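Transcriptional regulator (TetR/AcrR family) (Bacillus halodurans, PDB 5GP9) is a FadR-type repressor that probably binds operator DNA to control fatty acid degradation genes and probably takes fatty acyl effectors. Local coordinates at residues T77-K82 / K140-Q145; H22-A27 / N48-V53. All blocks are in the same frame, centred on the assembly; numbering follows the deposited sequence.

Interaction 1: T77-K82 / K140-Q145; sequences TDVEEK and KGYFFQ
The Tyr142 ring meets the opening turn of helix 79-95 at a slant, with Val79 CG2 and Glu80 CB reaching it from two neighbouring residues. This is an N-capped helix start packed against the loop after helix 113-139, in the C-terminal regulatory region of a TetR-family protein. The Val79 methyl is tight against the ring, with CG2 3.2 Å from Tyr142 CD2 and 3.5 Å from Tyr142 CB. Tyr142 CG stands anti to the backbone N (chi1 -173°), and farther out the ring continues past the Glu80 backbone, where Tyr142 CE2 is 3.5 Å from Glu80 CA. Its hydroxyl rests on aliphatic carbon: Tyr142 OH is 3.1 Å from Glu80 CB. The Glu80 chain is bent at chi2, and its carboxylate leads away from the loop. No hydrogen bond joins the two segments. Phe143 packs on Leu134 and Leu188 of its own chain and on Leu191 of the second subunit, to which the Tyr142 and Phe144 backbones bond, so the loop also takes part in the subunit interface. The helix start is capped by Asp78, whose OD1 accepts from Glu80 N at 2.6 Å, on the anti side and 34° out of the carboxylate plane.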
ATOM      1  N   THR A  77      -2.769   0.571 -30.278  1.00 54.59           N
ATOM      2  CA  THR A  77      -1.610  -0.124 -30.851  1.00 65.59           C
ATOM      3  C   THR A  77      -0.435  -0.057 -29.908  1.00 70.48           C
ATOM      4  O   THR A  77       0.048  -1.088 -29.420  1.00 86.55           O
ATOM      5  CB  THR A  77      -1.263   0.395 -32.245  1.00 68.33           C
ATOM      6  OG1 THR A  77      -2.318  -0.004 -33.125  1.00 76.11           O
ATOM      7  CG2 THR A  77       0.044  -0.197 -32.769  1.00 74.15           C
ATOM      8  N   ASP A  78      -0.016   1.164 -29.624  1.00 65.07           N
ATOM      9  CA  ASP A  78       1.217   1.419 -28.933  1.00 64.21           C
ATOM     10  C   ASP A  78       1.093   1.009 -27.440  1.00 64.52           C
ATOM     11  O   ASP A  78       0.077   1.278 -26.807  1.00 59.80           O
ATOM     12  CB  ASP A  78       1.549   2.911 -29.152  1.00 71.27           C
ATOM     13  CG  ASP A  78       2.796   3.351 -28.442  1.00 80.86           C
ATOM     14  OD1 ASP A  78       3.184   2.674 -27.473  1.00 79.77           O
ATOM     15  OD2 ASP A  78       3.378   4.390 -28.826  1.00 88.83           O
ATOM     16  N   VAL A  79       2.107   0.361 -26.875  1.00 52.62           N
ATOM     17  CA  VAL A  79       2.000  -0.085 -25.469  1.00 52.69           C
ATOM     18  C   VAL A  79       2.285   1.044 -24.419  1.00 56.36           C
ATOM     19  O   VAL A  79       2.087   0.850 -23.165  1.00 43.37           O
ATOM     20  CB  VAL A  79       2.903  -1.314 -25.199  1.00 59.14           C
ATOM     21  CG1 VAL A  79       2.719  -2.397 -26.244  1.00 56.42           C
ATOM     22  CG2 VAL A  79       4.356  -0.910 -25.101  1.00 63.61           C
ATOM     23  N   GLU A  80       2.874   2.149 -24.922  1.00 50.51           N
ATOM     24  CA  GLU A  80       2.905   3.482 -24.269  1.00 57.38           C
ATOM     25  C   GLU A  80       1.468   3.896 -24.034  1.00 45.86           C
ATOM     26  O   GLU A  80       1.066   4.303 -22.935  1.00 46.91           O
ATOM     27  CB  GLU A  80       3.595   4.521 -25.195  1.00 67.72           C
ATOM     28  CG  GLU A  80       3.492   6.018 -24.862  1.00 77.08           C
ATOM     29  CD  GLU A  80       2.320   6.706 -25.588  1.00 88.07           C
ATOM     30  OE1 GLU A  80       2.318   6.710 -26.856  1.00 84.14           O
ATOM     31  OE2 GLU A  80       1.392   7.225 -24.891  1.00 79.60           O
ATOM     32  N   GLU A  81       0.677   3.763 -25.088  1.00 48.92           N
ATOM     33  CA  GLU A  81      -0.719   4.113 -25.009  1.00 41.03           C
ATOM     34  C   GLU A  81      -1.408   3.203 -24.013  1.00 35.91           C
ATOM     35  O   GLU A  81      -2.216   3.679 -23.239  1.00 33.39           O
ATOM     36  CB  GLU A  81      -1.383   3.990 -26.395  1.00 51.67           C
ATOM     37  CG  GLU A  81      -2.576   4.884 -26.666  1.00 58.04           C
ATOM     38  CD  GLU A  81      -3.162   4.583 -28.051  1.00 68.99           C
ATOM     39  OE1 GLU A  81      -4.333   4.140 -28.130  1.00 67.51           O
ATOM     40  OE2 GLU A  81      -2.421   4.712 -29.056  1.00 83.15           O
ATOM     41  N   LYS A  82      -1.106   1.913 -24.074  1.00 32.98           N
ATOM     42  CA  LYS A  82      -1.768   0.907 -23.237  1.00 37.15           C
ATOM     43  C   LYS A  82      -1.519   1.145 -21.724  1.00 35.17           C
ATOM     44  O   LYS A  82      -2.430   0.954 -20.898  1.00 32.79           O
ATOM     45  CB  LYS A  82      -1.354  -0.469 -23.651  1.00 36.10           C
ATOM     46  CG  LYS A  82      -1.921  -0.829 -25.010  1.00 38.39           C
ATOM     47  CD  LYS A  82      -1.718  -2.309 -25.225  1.00 37.49           C
ATOM     48  CE  LYS A  82      -2.185  -2.725 -26.623  1.00 44.23           C
ATOM     49  NZ  LYS A  82      -1.965  -4.182 -26.793  1.00 43.78           N
ATOM     50  N   LYS A 140       8.047  -6.110 -27.826  1.00 43.01           N
ATOM     51  CA  LYS A 140       8.074  -5.110 -28.904  1.00 45.58           C
ATOM     52  C   LYS A 140       9.071  -4.003 -28.678  1.00 45.32           C
ATOM     53  O   LYS A 140       9.041  -2.980 -29.351  1.00 46.75           O
ATOM     54  CB  LYS A 140       6.668  -4.500 -29.090  1.00 45.49           C
ATOM     55  CG  LYS A 140       5.556  -5.549 -29.186  1.00 40.42           C
ATOM     56  CD  LYS A 140       4.192  -4.956 -29.557  1.00 46.26           C
ATOM     57  CE  LYS A 140       3.035  -5.955 -29.671  1.00 46.99           C
ATOM     58  NZ  LYS A 140       3.489  -7.310 -30.045  1.00 50.33           N
ATOM     59  N   GLY A 141       9.947  -4.140 -27.684  1.00 42.17           N
ATOM     60  CA  GLY A 141      11.070  -3.240 -27.567  1.00 40.50           C
ATOM     61  C   GLY A 141      10.795  -1.914 -26.899  1.00 43.30           C
ATOM     62  O   GLY A 141      11.694  -1.112 -26.788  1.00 45.99           O
ATOM     63  N   TYR A 142       9.580  -1.718 -26.377  1.00 41.77           N
ATOM     64  CA  TYR A 142       9.234  -0.482 -25.702  1.00 38.38           C
ATOM     65  C   TYR A 142       9.749  -0.431 -24.235  1.00 32.60           C
ATOM     66  O   TYR A 142      10.244   0.634 -23.770  1.00 38.77           O
ATOM     67  CB  TYR A 142       7.741  -0.281 -25.699  1.00 43.60           C
ATOM     68  CG  TYR A 142       7.358   1.086 -25.141  1.00 48.50           C
ATOM     69  CD1 TYR A 142       7.830   2.267 -25.737  1.00 49.66           C
ATOM     70  CD2 TYR A 142       6.528   1.207 -24.015  1.00 49.03           C
ATOM     71  CE1 TYR A 142       7.464   3.524 -25.254  1.00 52.04           C
ATOM     72  CE2 TYR A 142       6.140   2.447 -23.540  1.00 47.76           C
ATOM     73  CZ  TYR A 142       6.624   3.608 -24.137  1.00 52.69           C
ATOM     74  OH  TYR A 142       6.238   4.843 -23.656  1.00 52.36           O
ATOM     75  N   PHE A 143       9.606  -1.533 -23.514  1.00 31.77           N
ATOM     76  CA  PHE A 143      10.236  -1.644 -22.207  1.00 33.15           C
ATOM     77  C   PHE A 143      11.562  -2.374 -22.239  1.00 34.55           C
ATOM     78  O   PHE A 143      11.746  -3.342 -22.983  1.00 38.90           O
ATOM     79  CB  PHE A 143       9.339  -2.403 -21.221  1.00 33.01           C
ATOM     80  CG  PHE A 143       7.981  -1.817 -21.036  1.00 31.26           C
ATOM     81  CD1 PHE A 143       7.790  -0.435 -20.906  1.00 32.71           C
ATOM     82  CD2 PHE A 143       6.885  -2.661 -20.969  1.00 32.51           C
ATOM     83  CE1 PHE A 143       6.516   0.120 -20.711  1.00 32.85           C
ATOM     84  CE2 PHE A 143       5.599  -2.134 -20.817  1.00 33.52           C
ATOM     85  CZ  PHE A 143       5.414  -0.763 -20.627  1.00 32.21           C
ATOM     86  N   PHE A 144      12.450  -1.917 -21.344  1.00 35.24           N
ATOM     87  CA  PHE A 144      13.775  -2.454 -21.103  1.00 39.69           C
ATOM     88  C   PHE A 144      13.716  -3.976 -21.126  1.00 42.88           C
ATOM     89  O   PHE A 144      12.910  -4.585 -20.417  1.00 38.67           O
ATOM     90  CB  PHE A 144      14.285  -1.810 -19.778  1.00 48.27           C
ATOM     91  CG  PHE A 144      15.596  -2.284 -19.313  1.00 56.64           C
ATOM     92  CD1 PHE A 144      16.713  -2.239 -20.167  1.00 70.55           C
ATOM     93  CD2 PHE A 144      15.760  -2.749 -17.997  1.00 62.44           C
ATOM     94  CE1 PHE A 144      17.971  -2.681 -19.737  1.00 74.91           C
ATOM     95  CE2 PHE A 144      17.021  -3.175 -17.550  1.00 74.60           C
ATOM     96  CZ  PHE A 144      18.127  -3.150 -18.424  1.00 75.99           C
ATOM     97  N   GLN A 145      14.494  -4.618 -22.012  1.00 42.47           N
ATOM     98  CA  GLN A 145      14.476  -6.091 -22.120  1.00 42.79           C
ATOM     99  C   GLN A 145      14.844  -6.889 -20.859  1.00 36.47           C
ATOM    100  O   GLN A 145      14.332  -7.998 -20.671  1.00 44.75           O
ATOM    101  CB  GLN A 145      15.377  -6.591 -23.274  1.00 52.40           C
ATOM    102  CG  GLN A 145      14.746  -6.562 -24.671  1.00 63.34           C
ATOM    103  CD  GLN A 145      13.570  -7.538 -24.855  1.00 69.21           C
ATOM    104  OE1 GLN A 145      12.475  -7.296 -24.366  1.00 80.87           O
ATOM    105  NE2 GLN A 145      13.792  -8.617 -25.589  1.00 71.41           N
TER

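Interaction 2: H22-A27 / N48-V53; sequences HGYHQA and NNKEDV
Lys50 NZ is held by two backbone carbonyls at the kinked last turn of helix 8-26 and just beyond: it donates to Tyr24 O at 2.6 Å and to Ala27 O at 3.1 Å. The two bonds reach their oxygens at similar slants, with C=O...N angles of 146° and 151°, and the nitrogen lies a little off each carbonyl plane. His25 O is also close to Lys50 NZ, at 3.2 Å. These partly negative oxygens would be expected to stabilise the ammonium group. The same nitrogen makes a cation-pi contact, lying 4.3 Å from the Tyr24 ring centroid and almost on the ring normal. Lys50 CE adds a CH-pi contact over that face, displaced toward the rim, while Lys50 CG approaches the ring at Tyr24 CE1, 3.6 Å away. The lysine chain is extended through CD and then bends (chi3 60°), which sets CE over the ring. Ala27 CB flanks the chain, 4.2 Å from Lys50 CD. At the root of the lysine, Asn49 is the N-cap of helix 50-74, its OD1 accepting from Asp52 N at 3.0 Å; Asp52 OD2 in turn accepts from Asn48 N through its anti lone pair. The contact brackets the predicted helix-turn-helix of the TetR-type DNA-binding domain, joining the segments just before and after it. Tyr24 N bonds to Glu107 on helix 98-107, His25 packs on Ser111 of the second subunit, and Ala27 settles on Val18 and Ile19 of helix 8-26, placing the junction between the DNA-binding helices and the rest of the regulator.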
ATOM      1  N   HIS A  22     -19.426   4.780   7.754  1.00 38.17           N
ATOM      2  CA  HIS A  22     -19.258   4.408   9.146  1.00 42.43           C
ATOM      3  C   HIS A  22     -18.100   3.493   9.406  1.00 46.48           C
ATOM      4  O   HIS A  22     -17.825   3.169  10.558  1.00 51.12           O
ATOM      5  CB  HIS A  22     -20.550   3.737   9.666  1.00 56.43           C
ATOM      6  CG  HIS A  22     -21.753   4.630   9.570  1.00 60.87           C
ATOM      7  ND1 HIS A  22     -22.932   4.243   8.974  1.00 60.09           N
ATOM      8  CD2 HIS A  22     -21.919   5.927   9.933  1.00 67.16           C
ATOM      9  CE1 HIS A  22     -23.772   5.265   8.968  1.00 59.36           C
ATOM     10  NE2 HIS A  22     -23.189   6.291   9.557  1.00 68.69           N
ATOM     11  N   GLY A  23     -17.440   3.021   8.353  1.00 42.58           N
ATOM     12  CA  GLY A  23     -16.275   2.209   8.495  1.00 39.25           C
ATOM     13  C   GLY A  23     -16.714   0.835   8.645  1.00 34.75           C
ATOM     14  O   GLY A  23     -17.874   0.587   9.027  1.00 45.31           O
ATOM     15  N   TYR A  24     -15.807  -0.096   8.357  1.00 35.27           N
ATOM     16  CA  TYR A  24     -16.139  -1.500   8.199  1.00 35.99           C
ATOM     17  C   TYR A  24     -16.609  -2.156   9.477  1.00 46.45           C
ATOM     18  O   TYR A  24     -17.534  -2.998   9.459  1.00 42.93           O
ATOM     19  CB  TYR A  24     -14.984  -2.316   7.650  1.00 41.20           C
ATOM     20  CG  TYR A  24     -15.219  -3.846   7.549  1.00 43.06           C
ATOM     21  CD1 TYR A  24     -16.060  -4.388   6.617  1.00 43.15           C
ATOM     22  CD2 TYR A  24     -14.543  -4.736   8.385  1.00 51.76           C
ATOM     23  CE1 TYR A  24     -16.251  -5.738   6.513  1.00 39.47           C
ATOM     24  CE2 TYR A  24     -14.728  -6.104   8.279  1.00 45.40           C
ATOM     25  CZ  TYR A  24     -15.590  -6.591   7.361  1.00 50.21           C
ATOM     26  OH  TYR A  24     -15.801  -7.924   7.253  1.00 49.93           O
ATOM     27  N   HIS A  25     -15.925  -1.832  10.561  1.00 44.69           N
ATOM     28  CA  HIS A  25     -16.240  -2.443  11.835  1.00 58.90           C
ATOM     29  C   HIS A  25     -17.657  -2.112  12.311  1.00 50.25           C
ATOM     30  O   HIS A  25     -18.376  -2.987  12.730  1.00 56.10           O
ATOM     31  CB  HIS A  25     -15.218  -2.024  12.900  1.00 67.87           C
ATOM     32  CG  HIS A  25     -13.808  -2.425  12.576  1.00 81.15           C
ATOM     33  ND1 HIS A  25     -12.748  -1.540  12.640  1.00 88.25           N
ATOM     34  CD2 HIS A  25     -13.286  -3.606  12.164  1.00 83.05           C
ATOM     35  CE1 HIS A  25     -11.631  -2.163  12.308  1.00 83.66           C
ATOM     36  NE2 HIS A  25     -11.931  -3.413  12.004  1.00 85.03           N
ATOM     37  N   GLN A  26     -18.016  -0.842  12.299  1.00 53.87           N
ATOM     38  CA  GLN A  26     -19.356  -0.409  12.614  1.00 53.56           C
ATOM     39  C   GLN A  26     -20.441  -0.736  11.554  1.00 59.88           C
ATOM     40  O   GLN A  26     -21.628  -0.647  11.851  1.00 63.71           O
ATOM     41  CB  GLN A  26     -19.363   1.099  12.835  1.00 61.10           C
ATOM     42  CG  GLN A  26     -18.759   1.528  14.149  1.00 71.16           C
ATOM     43  CD  GLN A  26     -18.861   3.021  14.360  1.00 80.06           C
ATOM     44  OE1 GLN A  26     -19.446   3.757  13.549  1.00 90.54           O
ATOM     45  NE2 GLN A  26     -18.297   3.484  15.463  1.00 88.15           N
ATOM     46  N   ALA A  27     -20.069  -1.061  10.321  1.00 53.09           N
ATOM     47  CA  ALA A  27     -21.060  -1.458   9.316  1.00 53.91           C
ATOM     48  C   ALA A  27     -21.707  -2.753   9.823  1.00 53.62           C
ATOM     49  O   ALA A  27     -21.019  -3.604  10.341  1.00 60.76           O
ATOM     50  CB  ALA A  27     -20.406  -1.678   7.959  1.00 49.26           C
ATOM     51  N   ASN A  48     -23.964 -14.341   3.296  1.00 39.20           N
ATOM     52  CA  ASN A  48     -23.966 -14.940   4.666  1.00 39.43           C
ATOM     53  C   ASN A  48     -23.755 -13.951   5.804  1.00 40.88           C
ATOM     54  O   ASN A  48     -24.349 -14.068   6.861  1.00 43.27           O
ATOM     55  CB  ASN A  48     -22.901 -16.088   4.725  1.00 51.40           C
ATOM     56  CG  ASN A  48     -23.297 -17.321   3.885  1.00 63.57           C
ATOM     57  OD1 ASN A  48     -23.825 -18.276   4.439  1.00 91.75           O
ATOM     58  ND2 ASN A  48     -23.081 -17.305   2.567  1.00 55.99           N
ATOM     59  N   ASN A  49     -22.922 -12.929   5.603  1.00 30.93           N
ATOM     60  CA  ASN A  49     -22.558 -12.018   6.628  1.00 35.06           C
ATOM     61  C   ASN A  49     -21.833 -10.864   5.948  1.00 30.92           C
ATOM     62  O   ASN A  49     -21.672 -10.876   4.715  1.00 32.90           O
ATOM     63  CB  ASN A  49     -21.635 -12.687   7.698  1.00 38.71           C
ATOM     64  CG  ASN A  49     -20.260 -13.027   7.165  1.00 44.94           C
ATOM     65  OD1 ASN A  49     -20.045 -13.178   5.930  1.00 38.01           O
ATOM     66  ND2 ASN A  49     -19.290 -13.202   8.114  1.00 52.78           N
ATOM     67  N   LYS A  50     -21.433  -9.911   6.756  1.00 36.40           N
ATOM     68  CA  LYS A  50     -20.769  -8.701   6.286  1.00 42.18           C
ATOM     69  C   LYS A  50     -19.543  -8.975   5.411  1.00 40.48           C
ATOM     70  O   LYS A  50     -19.314  -8.300   4.422  1.00 35.24           O
ATOM     71  CB  LYS A  50     -20.416  -7.860   7.508  1.00 46.39           C
ATOM     72  CG  LYS A  50     -19.640  -6.599   7.224  1.00 54.21           C
ATOM     73  CD  LYS A  50     -19.573  -5.718   8.439  1.00 52.72           C
ATOM     74  CE  LYS A  50     -18.884  -6.384   9.631  1.00 51.37           C
ATOM     75  NZ  LYS A  50     -18.454  -5.258  10.492  1.00 53.40           N
ATOM     76  N   GLU A  51     -18.731  -9.964   5.798  1.00 41.68           N
ATOM     77  CA  GLU A  51     -17.504 -10.300   5.052  1.00 34.37           C
ATOM     78  C   GLU A  51     -17.760 -10.802   3.729  1.00 32.92           C
ATOM     79  O   GLU A  51     -17.056 -10.488   2.746  1.00 32.92           O
ATOM     80  CB  GLU A  51     -16.634 -11.360   5.794  1.00 42.68           C
ATOM     81  CG  GLU A  51     -15.541 -10.705   6.590  1.00 55.78           C
ATOM     82  CD  GLU A  51     -14.477 -11.634   7.145  1.00 55.90           C
ATOM     83  OE1 GLU A  51     -14.216 -12.744   6.546  1.00 48.55           O
ATOM     84  OE2 GLU A  51     -13.944 -11.170   8.199  1.00 52.42           O
ATOM     85  N   ASP A  52     -18.802 -11.593   3.641  1.00 33.09           N
ATOM     86  CA  ASP A  52     -19.155 -12.159   2.398  1.00 32.66           C
ATOM     87  C   ASP A  52     -19.626 -11.053   1.423  1.00 29.83           C
ATOM     88  O   ASP A  52     -19.304 -11.138   0.190  1.00 30.41           O
ATOM     89  CB  ASP A  52     -20.262 -13.181   2.605  1.00 35.70           C
ATOM     90  CG  ASP A  52     -20.643 -13.881   1.351  1.00 34.53           C
ATOM     91  OD1 ASP A  52     -19.826 -14.093   0.434  1.00 38.12           O
ATOM     92  OD2 ASP A  52     -21.805 -14.229   1.219  1.00 36.18           O
ATOM     93  N   VAL A  53     -20.328 -10.064   1.972  1.00 32.39           N
ATOM     94  CA  VAL A  53     -20.810  -8.860   1.154  1.00 31.86           C
ATOM     95  C   VAL A  53     -19.596  -8.116   0.579  1.00 30.27           C
ATOM     96  O   VAL A  53     -19.496  -7.889  -0.654  1.00 29.97           O
ATOM     97  CB  VAL A  53     -21.635  -7.828   1.974  1.00 37.59           C
ATOM     98  CG1 VAL A  53     -22.070  -6.661   1.053  1.00 35.91           C
ATOM     99  CG2 VAL A  53     -22.878  -8.446   2.659  1.00 35.66           C
TER

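Overall arrangement
The two contacts lie on opposite sides of the chain's centre, 41 Å apart between centres and about 28 Å between nearest atoms, and they do not touch. Interaction 2 lies in the N-terminal TetR-type DNA-binding region, interaction 1 in the C-terminal regulatory region. Helix 50-74, which begins in interaction 2, is followed directly in the chain by helix 79-95, which begins in interaction 1. The Tyr24 side chain of interaction 2 is about 13 Å from the bound palmitic acid, so the ligand does not touch this contact. Both contacts have neighbours in the second subunit, and each joins the start of a helix to a helix end or the loop that follows one.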